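Local coordinates for 35 kDa hemin binding protein (Porphyromonas gingivalis, PDB 5Y1A) that probably binds hemin and is a type IX secretion cargo that carries a thioredoxin domain joined to a beta-sandwich, immunoglobulin-like domain, at residues A[42-45]-A[50-53]. Numbering follows the deposited sequence.
Sequences VFTA and YCPG
The CxxC motif at a helix start, as in thioredoxins, is the setting: strand 34-44 ends here, a short loop follows, and C51, the second cysteine of the CxxC, lies at the start of the helix that comes next. The strand, this helix and the parallel strand 73-79 make a beta-alpha-beta unit, and the contact joins the end of its first strand to the start of its helix. T44 and C51 face each other, their CA atoms 5.9 Å apart. The hydroxyl branch of T44 does the touching: OG1 lies opposite the backbone N (chi1 -168°), which carries it across to the cysteine, 3.1 Å from C51 CB. The same oxygen comes just as near to C51 SG, but the sulfur sits too close to another atom of the model for that short approach to carry weight. With chi1 at -75°, SG lies beside its own backbone N and is directed back toward the strand end. There A45 N points its hydrogen at SG, a weak bond of 3.6 Å with an N-H...S angle of 158°, and one to take with caution for the same reason. Water 1 makes the second link. It lies 2.8 Å from T44 OG1 and donates to C51 O at 3.0 Å, so side-chain hydroxyl and helix carbonyl are joined through solvent. F43 turns the other way, its ring packing on L98 and L102 of helix 89-102, while Q195 NE2 bonds to A45 O. Strand end and helix start thus meet through one hydroxyl oxygen lying against the cysteine side chain, a weak N-H...S contact and a water. If the sulfur is placed correctly, a backbone N-H and a hydroxyl would lie near it in a buried setting, consistent with a thioredoxin-type thiol site.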
ATOM      1  N   VAL A  42       2.191  -3.487 -12.671  1.00  8.10           N
ATOM      2  CA  VAL A  42       2.670  -2.742 -13.823  1.00  8.57           C
ATOM      3  C   VAL A  42       4.074  -2.207 -13.577  1.00  8.78           C
ATOM      4  O   VAL A  42       4.364  -1.618 -12.525  1.00  9.95           O
ATOM      5  CB  VAL A  42       1.768  -1.536 -14.119  1.00  8.48           C
ATOM      6  CG1 VAL A  42       2.217  -0.842 -15.465  1.00  7.79           C
ATOM      7  CG2 VAL A  42       0.301  -1.991 -14.107  1.00  9.06           C
ATOM      8  N   PHE A  43       4.934  -2.381 -14.579  1.00  9.06           N
ATOM      9  CA  PHE A  43       6.361  -2.037 -14.448  1.00  9.06           C
ATOM     10  C   PHE A  43       6.661  -0.760 -15.213  1.00  9.29           C
ATOM     11  O   PHE A  43       6.406  -0.662 -16.409  1.00  9.57           O
ATOM     12  CB  PHE A  43       7.192  -3.243 -14.909  1.00  9.00           C
ATOM     13  CG  PHE A  43       6.714  -4.512 -14.284  1.00  9.65           C
ATOM     14  CD1 PHE A  43       6.723  -4.662 -12.891  1.00  8.69           C
ATOM     15  CD2 PHE A  43       6.180  -5.541 -15.067  1.00  8.02           C
ATOM     16  CE1 PHE A  43       6.175  -5.826 -12.300  1.00  9.99           C
ATOM     17  CE2 PHE A  43       5.650  -6.709 -14.474  1.00 11.26           C
ATOM     18  CZ  PHE A  43       5.668  -6.850 -13.104  1.00 10.03           C
ATOM     19  N   THR A  44       7.186   0.231 -14.494  1.00  9.96           N
ATOM     20  CA  THR A  44       7.186   1.600 -14.988  1.00  9.26           C
ATOM     21  C   THR A  44       8.366   2.409 -14.428  1.00  9.73           C
ATOM     22  O   THR A  44       9.017   2.001 -13.452  1.00  9.31           O
ATOM     23  CB  THR A  44       5.820   2.274 -14.631  1.00 10.20           C
ATOM     24  OG1 THR A  44       5.674   3.518 -15.330  1.00 10.43           O
ATOM     25  CG2 THR A  44       5.694   2.520 -13.114  1.00  9.92           C
ATOM     26  N   ALA A  45       8.637   3.557 -15.041  1.00 10.01           N
ATOM     27  CA  ALA A  45       9.625   4.502 -14.506  1.00 10.20           C
ATOM     28  C   ALA A  45       9.340   5.932 -14.897  1.00 10.52           C
ATOM     29  O   ALA A  45       8.753   6.187 -15.950  1.00 11.01           O
ATOM     30  CB  ALA A  45      11.031   4.113 -14.929  1.00 10.82           C
ATOM     31  N   TYR A  50       7.038   6.346 -22.594  1.00 12.20           N
ATOM     32  CA  TYR A  50       5.933   5.468 -22.983  1.00 12.80           C
ATOM     33  C   TYR A  50       5.037   5.078 -21.814  1.00 12.46           C
ATOM     34  O   TYR A  50       3.935   4.581 -22.024  1.00 12.05           O
ATOM     35  CB  TYR A  50       6.487   4.208 -23.648  1.00 13.98           C
ATOM     36  CG  TYR A  50       7.248   4.440 -24.949  1.00 15.65           C
ATOM     37  CD1 TYR A  50       7.504   5.727 -25.426  1.00 18.22           C
ATOM     38  CD2 TYR A  50       7.730   3.362 -25.681  1.00 17.22           C
ATOM     39  CE1 TYR A  50       8.225   5.937 -26.618  1.00 20.11           C
ATOM     40  CE2 TYR A  50       8.442   3.553 -26.880  1.00 18.82           C
ATOM     41  CZ  TYR A  50       8.686   4.841 -27.339  1.00 19.96           C
ATOM     42  OH  TYR A  50       9.393   5.043 -28.511  1.00 21.46           O
ATOM     43  N   CYS A  51       5.522   5.270 -20.584  1.00 12.29           N
ATOM     44  CA  CYS A  51       4.805   4.780 -19.413  1.00 11.99           C
ATOM     45  C   CYS A  51       3.419   5.424 -19.123  1.00 11.89           C
ATOM     46  O   CYS A  51       2.505   4.700 -18.790  1.00 11.68           O
ATOM     47  CB  CYS A  51       5.696   4.768 -18.166  1.00 12.14           C
ATOM     48  SG  CYS A  51       6.880   3.384 -18.231  1.00 13.36           S
ATOM     49  N   PRO A  52       3.270   6.763 -19.236  1.00 11.90           N
ATOM     50  CA  PRO A  52       1.926   7.345 -19.104  1.00 12.17           C
ATOM     51  C   PRO A  52       0.884   6.704 -20.057  1.00 12.41           C
ATOM     52  O   PRO A  52      -0.270   6.476 -19.665  1.00 12.69           O
ATOM     53  CB  PRO A  52       2.170   8.835 -19.450  1.00 12.48           C
ATOM     54  CG  PRO A  52       3.590   9.078 -18.963  1.00 11.36           C
ATOM     55  CD  PRO A  52       4.301   7.813 -19.434  1.00 12.18           C
ATOM     56  N   GLY A  53       1.302   6.432 -21.298  1.00 11.82           N
ATOM     57  CA  GLY A  53       0.439   5.794 -22.297  1.00 12.31           C
ATOM     58  C   GLY A  53       0.009   4.403 -21.855  1.00 12.29           C
ATOM     59  O   GLY A  53      -1.153   4.045 -21.972  1.00 11.78           O
TER
HETATM   60  O   HOH W   1       2.933   3.772 -15.944  1.00 15.00           O